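Local structure of antitoxin RelF (Mycobacterium tuberculosis, 3G5O) at the interface of chains A and C and the interface of chains A and B. The protein neutralises the RNase toxin RelG by binding it as the antitoxin of a type II toxin-antitoxin system and, together with the toxin, represses its own promoter. Sequence-based numbering; all coordinates share one arbitrary frame. Chains: chain A/B, Uncharacterized protein Rv2865; chain C, Uncharacterized protein Rv2866.

Contacts 1, 2 and 3 join antitoxin chain A to toxin chain C, whereas contact 4 joins the two antitoxin chains A and B. All separations here run between C-alpha centres. Contacts 1 and 3 are one continuous region, about 4 Å apart, and share A:Asp77, A:Thr83 and C:Thr23. Contact 2 lies about 23 Å from contact 1 and about 14 Å from contact 4. Helix 49-62 serves contacts 2 and 4, and thus links antitoxin pairing to one part of toxin binding, while helix 67-80 and strand 83-84 hold the toxin at contacts 1 and 3, about 36 and 33 Å from contact 4.

Contact 1: the interface of chains A and C. Residues chain A 77, 82-84; chain C 22-24.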
# COMPACT_ATOMS: atom_id res chain seq x y z
N ASP A 77 9.44 23.44 6.36
CA ASP A 77 9.35 23.94 7.75
C ASP A 77 10.57 23.50 8.55
O ASP A 77 11.19 24.32 9.27
CB ASP A 77 8.11 23.46 8.49
CG ASP A 77 6.81 23.94 7.86
OD1 ASP A 77 6.75 25.05 7.20
OD2 ASP A 77 5.80 23.20 8.04
N ARG A 82 10.59 26.22 11.26
CA ARG A 82 9.16 26.51 11.55
C ARG A 82 8.54 25.28 12.27
O ARG A 82 7.81 24.49 11.65
CB ARG A 82 8.37 26.86 10.29
CG ARG A 82 8.82 28.15 9.58
CD ARG A 82 7.83 28.54 8.45
NE ARG A 82 7.92 27.61 7.32
CZ ARG A 82 8.66 27.84 6.23
NH1 ARG A 82 9.38 28.97 6.14
NH2 ARG A 82 8.70 26.96 5.24
N THR A 83 8.90 25.10 13.53
CA THR A 83 8.39 24.01 14.36
C THR A 83 8.11 24.56 15.73
O THR A 83 8.59 25.66 16.09
CB THR A 83 9.40 22.85 14.50
OG1 THR A 83 10.57 23.37 15.15
CG2 THR A 83 9.80 22.26 13.13
N TYR A 84 7.31 23.81 16.49
CA TYR A 84 6.79 24.20 17.80
C TYR A 84 6.99 23.05 18.77
O TYR A 84 6.78 21.87 18.41
CB TYR A 84 5.27 24.54 17.71
CG TYR A 84 5.04 25.73 16.78
CD1 TYR A 84 4.97 27.03 17.30
CD2 TYR A 84 4.97 25.55 15.40
CE1 TYR A 84 4.81 28.12 16.45
CE2 TYR A 84 4.77 26.61 14.54
CZ TYR A 84 4.71 27.90 15.06
OH TYR A 84 4.57 28.96 14.19
N PHE C 22 6.33 19.91 16.52
CA PHE C 22 5.38 19.92 15.42
C PHE C 22 5.79 20.95 14.40
O PHE C 22 6.03 22.10 14.78
CB PHE C 22 3.96 20.30 15.94
CG PHE C 22 3.22 19.16 16.61
CD1 PHE C 22 2.27 18.44 15.90
CD2 PHE C 22 3.55 18.76 17.92
CE1 PHE C 22 1.57 17.39 16.52
CE2 PHE C 22 2.87 17.69 18.57
CZ PHE C 22 1.85 17.01 17.85
N THR C 23 5.84 20.57 13.11
CA THR C 23 5.94 21.53 12.00
C THR C 23 4.71 22.40 11.91
O THR C 23 3.62 22.00 12.35
CB THR C 23 6.14 20.86 10.62
OG1 THR C 23 5.01 20.00 10.37
CG2 THR C 23 7.46 20.06 10.57
N THR C 24 4.88 23.59 11.33
CA THR C 24 3.75 24.47 11.04
C THR C 24 2.67 23.70 10.27
O THR C 24 1.49 23.82 10.56
CB THR C 24 4.21 25.70 10.25
OG1 THR C 24 5.23 26.35 11.02
CG2 THR C 24 3.06 26.69 10.05
O HOH W 1 5.36 28.92 11.41
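A:Tyr84 and C:Phe22 pair through their backbones, joining antitoxin strand 83-84 antiparallel to toxin strand 19-23 and so adding to the toxin sheet, one of the attachments by which RelF holds RelG. The amide N of A:Tyr84 donates to the carbonyl O of C:Phe22 at 2.7 Å, and C:Phe22 N returns a bond to A:Tyr84 O at 2.8 Å. C:Thr24 N, at the start of helix 24-30, gives a hydrogen bond of 3.1 Å to A:Arg82 O, approaching from above the carbonyl plane. An antitoxin carbonyl thereby caps a helix-start amide of the toxin.

Threonine suits this junction because its hydroxyl can work beside the backbone. With OG1 of C:Thr24 next to its own backbone N (chi1 -56°), the hydroxyl lies in plane at the edge of the A:Tyr84 ring and makes a weak bond to A:Arg82 O. Water 1 links the same hydroxyl to the phenol, 2.6 Å from C:Thr24 OG1 and 2.9 Å from A:Tyr84 OH.

The methylene and carboxylate of A:Asp77 cross C:Thr23 and C:Thr24 at about right angles, with CB of A:Asp77 3.9 Å from CB of C:Thr23. Behind this first shell, the side chain of A:Arg82 bends at chi3 (-71°), bringing its guanidinium back to the aspartate in a salt bridge within the antitoxin. Such a brace probably steadies the carboxylate beside the toxin: A:Arg82 NE meets the anti side of A:Asp77 OD1 at 2.8 Å, almost in the guanidinium plane.

Contact 2: the interface of chains A and C. Residues chain A 51, 54, 57-58; chain C 58-61.
The salt bridge between A:Glu51 and C:Arg61 is the charged part of this antitoxin-toxin contact. The guanidinium grips the carboxylate side-on, with NH2 of C:Arg61 2.9 Å from OE1 of A:Glu51 and NE of C:Arg61 3.1 Å from OE2 of A:Glu51. Both oxygens use their syn lone pairs, and the two planes lie 13° apart, which suits a paired grip. Bends at chi2 of A:Glu51 (56°) and of C:Arg61 (-62°) help bring these long side chains together.

Two short hydroxyl side chains make the neutral hydrogen bonds. OG of A:Ser54 donates to the carbonyl O of C:Pro59 at 2.7 Å, in the carbonyl plane; small and polar, serine lets the toxin backbone come close to the helix. OG1 of A:Thr58 accepts from C:Arg61 N at 3.0 Å while donating to A:Ser54 O at 2.7 Å, the bond one helical turn back probably helping to orient the hydroxyl.

Apolar packing is supplied by C:Leu60, whose CD2 methyl rests against the CB methylene of A:Glu57 at 3.5 Å.

Antitoxin helix 49-62 presents this polar face to the toxin segment that comprises strand 58-59 and the loop residues following it, ahead of the 3-10 helix 62-64.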
# COMPACT_ATOMS: atom_id res chain seq x y z
N GLU A 51 8.08 -5.57 9.51
CA GLU A 51 8.03 -5.31 8.06
C GLU A 51 6.58 -5.26 7.50
O GLU A 51 6.25 -4.38 6.69
CB GLU A 51 8.92 -6.29 7.26
CG GLU A 51 9.16 -5.85 5.81
CD GLU A 51 9.78 -4.43 5.72
OE1 GLU A 51 10.43 -3.96 6.69
OE2 GLU A 51 9.62 -3.78 4.70
N SER A 54 5.16 -1.89 8.61
CA SER A 54 5.75 -0.88 7.71
C SER A 54 5.04 -0.79 6.36
O SER A 54 4.69 0.30 5.87
CB SER A 54 7.24 -1.15 7.50
OG SER A 54 7.97 -0.80 8.68
N GLU A 57 1.39 0.56 6.77
CA GLU A 57 1.36 2.00 6.98
C GLU A 57 1.81 2.75 5.71
O GLU A 57 1.34 3.86 5.45
CB GLU A 57 2.24 2.37 8.20
CG GLU A 57 1.68 1.89 9.51
CD GLU A 57 0.27 2.46 9.72
OE1 GLU A 57 0.15 3.70 9.90
OE2 GLU A 57 -0.71 1.68 9.61
N THR A 58 2.71 2.17 4.92
CA THR A 58 3.08 2.81 3.68
C THR A 58 1.87 2.89 2.74
O THR A 58 1.63 3.92 2.09
CB THR A 58 4.24 2.05 2.98
OG1 THR A 58 5.35 1.99 3.88
CG2 THR A 58 4.66 2.75 1.71
N LYS C 58 6.43 2.86 12.96
CA LYS C 58 7.20 2.03 12.04
C LYS C 58 7.73 2.83 10.89
O LYS C 58 7.08 3.78 10.46
CB LYS C 58 6.34 0.87 11.52
CG LYS C 58 5.90 -0.13 12.63
CD LYS C 58 7.01 -1.07 13.06
CE LYS C 58 6.73 -1.67 14.48
NZ LYS C 58 7.37 -0.84 15.59
N PRO C 59 8.93 2.46 10.39
CA PRO C 59 9.54 3.19 9.29
C PRO C 59 8.77 2.87 8.04
O PRO C 59 8.34 1.71 7.86
CB PRO C 59 10.98 2.61 9.22
CG PRO C 59 10.90 1.20 9.93
CD PRO C 59 9.78 1.37 10.96
N LEU C 60 8.54 3.87 7.20
CA LEU C 60 7.81 3.66 5.98
C LEU C 60 8.75 3.32 4.82
O LEU C 60 9.99 3.46 4.93
CB LEU C 60 6.92 4.88 5.66
CG LEU C 60 5.97 5.26 6.79
CD1 LEU C 60 4.96 6.34 6.31
CD2 LEU C 60 5.22 3.96 7.26
N ARG C 61 8.18 2.83 3.72
CA ARG C 61 8.96 2.22 2.63
C ARG C 61 8.70 2.94 1.33
O ARG C 61 7.89 3.88 1.30
CB ARG C 61 8.61 0.72 2.50
CG ARG C 61 8.76 -0.07 3.83
CD ARG C 61 10.22 -0.00 4.27
NE ARG C 61 10.50 -0.87 5.43
CZ ARG C 61 11.39 -0.59 6.36
NH1 ARG C 61 12.09 0.53 6.26
NH2 ARG C 61 11.60 -1.44 7.37

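Contact 3: the interface of chains A and C. Residues chain A 74, 77-78, 83; chain C 23, 89, 91.
A:Ile78 points from antitoxin helix 67-80 toward C:Val89 and C:Leu91 on toxin strand 87-95; its CG1 and CD1 both lie against C:Val89, and CD1 also reaches C:Leu91. Its CG1 carbon lies 3.6 Å from CG1 of C:Val89, the two side chains inclined to each other. The terminal CD1 methyl continues to CD2 of C:Leu91 at 3.7 Å, where the side chains cross at about a right angle. An extended chi2 of 167° carries this methyl outward, and isoleucine thus has the length to touch both strand residues.

C:Val89 turns its CG1 branch, opposite the backbone N (chi1 -177°), toward the isoleucine; a beta-branched residue is well suited to offering a compact methyl from a strand. C:Leu91 reaches farther along the helix: its CD2 methyl is 3.8 Å from CB of A:Ala74, so one branch touches both antitoxin residues. The small alanine, one turn before A:Ile78, allows close approach of the leucine.

C:Thr23 closes the side nearer the paired strands. Its CG2 methyl faces CG1 of A:Ile78 at 3.9 Å and also approaches A:Ala74 O, while A:Asp77 and A:Thr83 border the same threonine. Beta-branched threonine suits this place, turning a methyl to the isoleucine while its backbone stays available for strand pairing.

Small and branched side chains seat the antitoxin helix on the toxin sheet, adding apolar contact to the neighbouring strand pairing and helping RelF hold the toxin it neutralises.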
# COMPACT_ATOMS: atom_id res chain seq x y z
N ALA A 74 6.21 20.23 4.99
CA ALA A 74 6.74 19.93 6.33
C ALA A 74 8.29 19.87 6.33
O ALA A 74 8.94 20.32 7.29
CB ALA A 74 6.15 18.61 6.83
N ASP A 77 9.44 23.44 6.36
CA ASP A 77 9.35 23.94 7.75
C ASP A 77 10.57 23.50 8.55
O ASP A 77 11.19 24.32 9.27
CB ASP A 77 8.11 23.46 8.49
CG ASP A 77 6.81 23.94 7.86
OD1 ASP A 77 6.75 25.05 7.20
OD2 ASP A 77 5.80 23.20 8.04
N ILE A 78 10.91 22.21 8.44
CA ILE A 78 12.02 21.72 9.19
C ILE A 78 13.28 22.52 8.84
O ILE A 78 14.01 22.93 9.74
CB ILE A 78 12.27 20.23 8.99
CG1 ILE A 78 11.17 19.41 9.68
CG2 ILE A 78 13.67 19.85 9.53
CD1 ILE A 78 11.15 17.96 9.26
N THR A 83 8.90 25.10 13.53
CA THR A 83 8.39 24.01 14.36
C THR A 83 8.11 24.56 15.73
O THR A 83 8.59 25.66 16.09
CB THR A 83 9.40 22.85 14.50
OG1 THR A 83 10.57 23.37 15.15
CG2 THR A 83 9.80 22.26 13.13
N THR C 23 5.84 20.57 13.11
CA THR C 23 5.94 21.53 12.00
C THR C 23 4.71 22.40 11.91
O THR C 23 3.62 22.00 12.35
CB THR C 23 6.14 20.86 10.62
OG1 THR C 23 5.01 20.00 10.37
CG2 THR C 23 7.46 20.06 10.57
N VAL C 89 10.15 14.96 14.76
CA VAL C 89 9.42 16.07 14.17
C VAL C 89 8.18 15.54 13.45
O VAL C 89 8.30 14.66 12.60
CB VAL C 89 10.30 16.90 13.16
CG1 VAL C 89 9.52 18.07 12.63
CG2 VAL C 89 11.55 17.41 13.83
N LEU C 91 5.22 15.61 10.90
CA LEU C 91 4.93 16.16 9.59
C LEU C 91 3.43 16.31 9.30
O LEU C 91 3.00 17.28 8.68
CB LEU C 91 5.55 15.25 8.54
CG LEU C 91 7.04 14.84 8.65
CD1 LEU C 91 7.42 14.07 7.38
CD2 LEU C 91 8.04 16.04 8.89

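Contact 4: the interface of chains A and B. Residues chain A 49, 52; chain B 8, 33, 45, 47.
The indole of A:Trp52 gathers groups of chain B on one side, with B:Val45 on that face: CG1 of the valine stands 3.8 Å above the ring plane, displaced toward the rim. The side chains cross at about a right angle, and the other valine methyl, CG2, reaches back to CB of A:Trp52 at 3.7 Å. One branch over the ring and one against its stem make valine a fitting partner for a broad aromatic surface.

Over the same face, toward the far end of the six-membered ring, CG1 of B:Val47 lies 3.8 Å from CH2 of A:Trp52. From the valines' side too, above the NE1 end, the CE methyl of B:Met8 lies 4.0 Å from NE1 of A:Trp52, the two side chains running past each other in opposite directions. The amide of B:Gln33, turned 50° from the indole plane, brings OE1 to 3.6 Å from CZ2 of A:Trp52; it approaches that rim obliquely from the same side, neither stacked nor in plane.

CG of the tryptophan lies opposite the backbone N (chi1 179°), projecting the indole toward the other chain, where its large flat surface can meet several strands together. This part of the antitoxin-antitoxin interface probably helps hold the RelF pair in the toxin-antitoxin heterotetramer.

Helix 49-62 of chain A packs near its start against strands 8-12, 33-38 and 41-48 of chain B, and the two-fold symmetry repeats the arrangement with the chains exchanged.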
# COMPACT_ATOMS: atom_id res chain seq x y z
N ALA A 49 7.06 -9.37 11.19
CA ALA A 49 5.89 -8.66 11.65
C ALA A 49 6.03 -7.13 11.57
O ALA A 49 5.06 -6.42 11.18
CB ALA A 49 5.51 -9.09 13.11
N TRP A 52 5.74 -6.16 7.98
CA TRP A 52 4.34 -6.20 7.56
C TRP A 52 3.63 -4.89 7.97
O TRP A 52 2.94 -4.28 7.17
CB TRP A 52 3.63 -7.41 8.17
CG TRP A 52 2.19 -7.48 7.77
CD1 TRP A 52 1.09 -7.12 8.53
CD2 TRP A 52 1.70 -7.89 6.51
NE1 TRP A 52 -0.06 -7.32 7.79
CE2 TRP A 52 0.29 -7.81 6.56
CE3 TRP A 52 2.32 -8.35 5.34
CZ2 TRP A 52 -0.53 -8.16 5.47
CZ3 TRP A 52 1.50 -8.73 4.24
CH2 TRP A 52 0.08 -8.63 4.34
N MET B 8 -7.19 -12.31 9.73
CA MET B 8 -5.86 -12.41 10.37
C MET B 8 -5.93 -13.33 11.59
O MET B 8 -6.71 -13.11 12.51
CB MET B 8 -5.29 -11.03 10.75
CG MET B 8 -3.94 -11.02 11.60
SD MET B 8 -2.37 -11.59 10.81
CE MET B 8 -1.97 -10.19 9.72
N GLN B 33 -4.20 -14.13 6.51
CA GLN B 33 -2.85 -13.89 6.96
C GLN B 33 -2.69 -14.56 8.30
O GLN B 33 -3.66 -14.66 9.07
CB GLN B 33 -2.59 -12.39 7.11
CG GLN B 33 -3.04 -11.60 5.90
CD GLN B 33 -3.64 -10.26 6.27
OE1 GLN B 33 -3.28 -9.67 7.30
NE2 GLN B 33 -4.54 -9.77 5.43
N VAL B 45 4.94 -12.70 9.47
CA VAL B 45 3.62 -12.81 8.88
C VAL B 45 3.75 -13.67 7.64
O VAL B 45 4.67 -13.47 6.81
CB VAL B 45 3.02 -11.41 8.55
CG1 VAL B 45 1.75 -11.55 7.72
CG2 VAL B 45 2.73 -10.61 9.83
N VAL B 47 1.58 -14.92 4.23
CA VAL B 47 0.42 -14.73 3.36
C VAL B 47 0.60 -15.52 2.08
O VAL B 47 1.70 -15.92 1.74
CB VAL B 47 0.19 -13.22 2.98
CG1 VAL B 47 -0.08 -12.40 4.22
CG2 VAL B 47 1.40 -12.66 2.22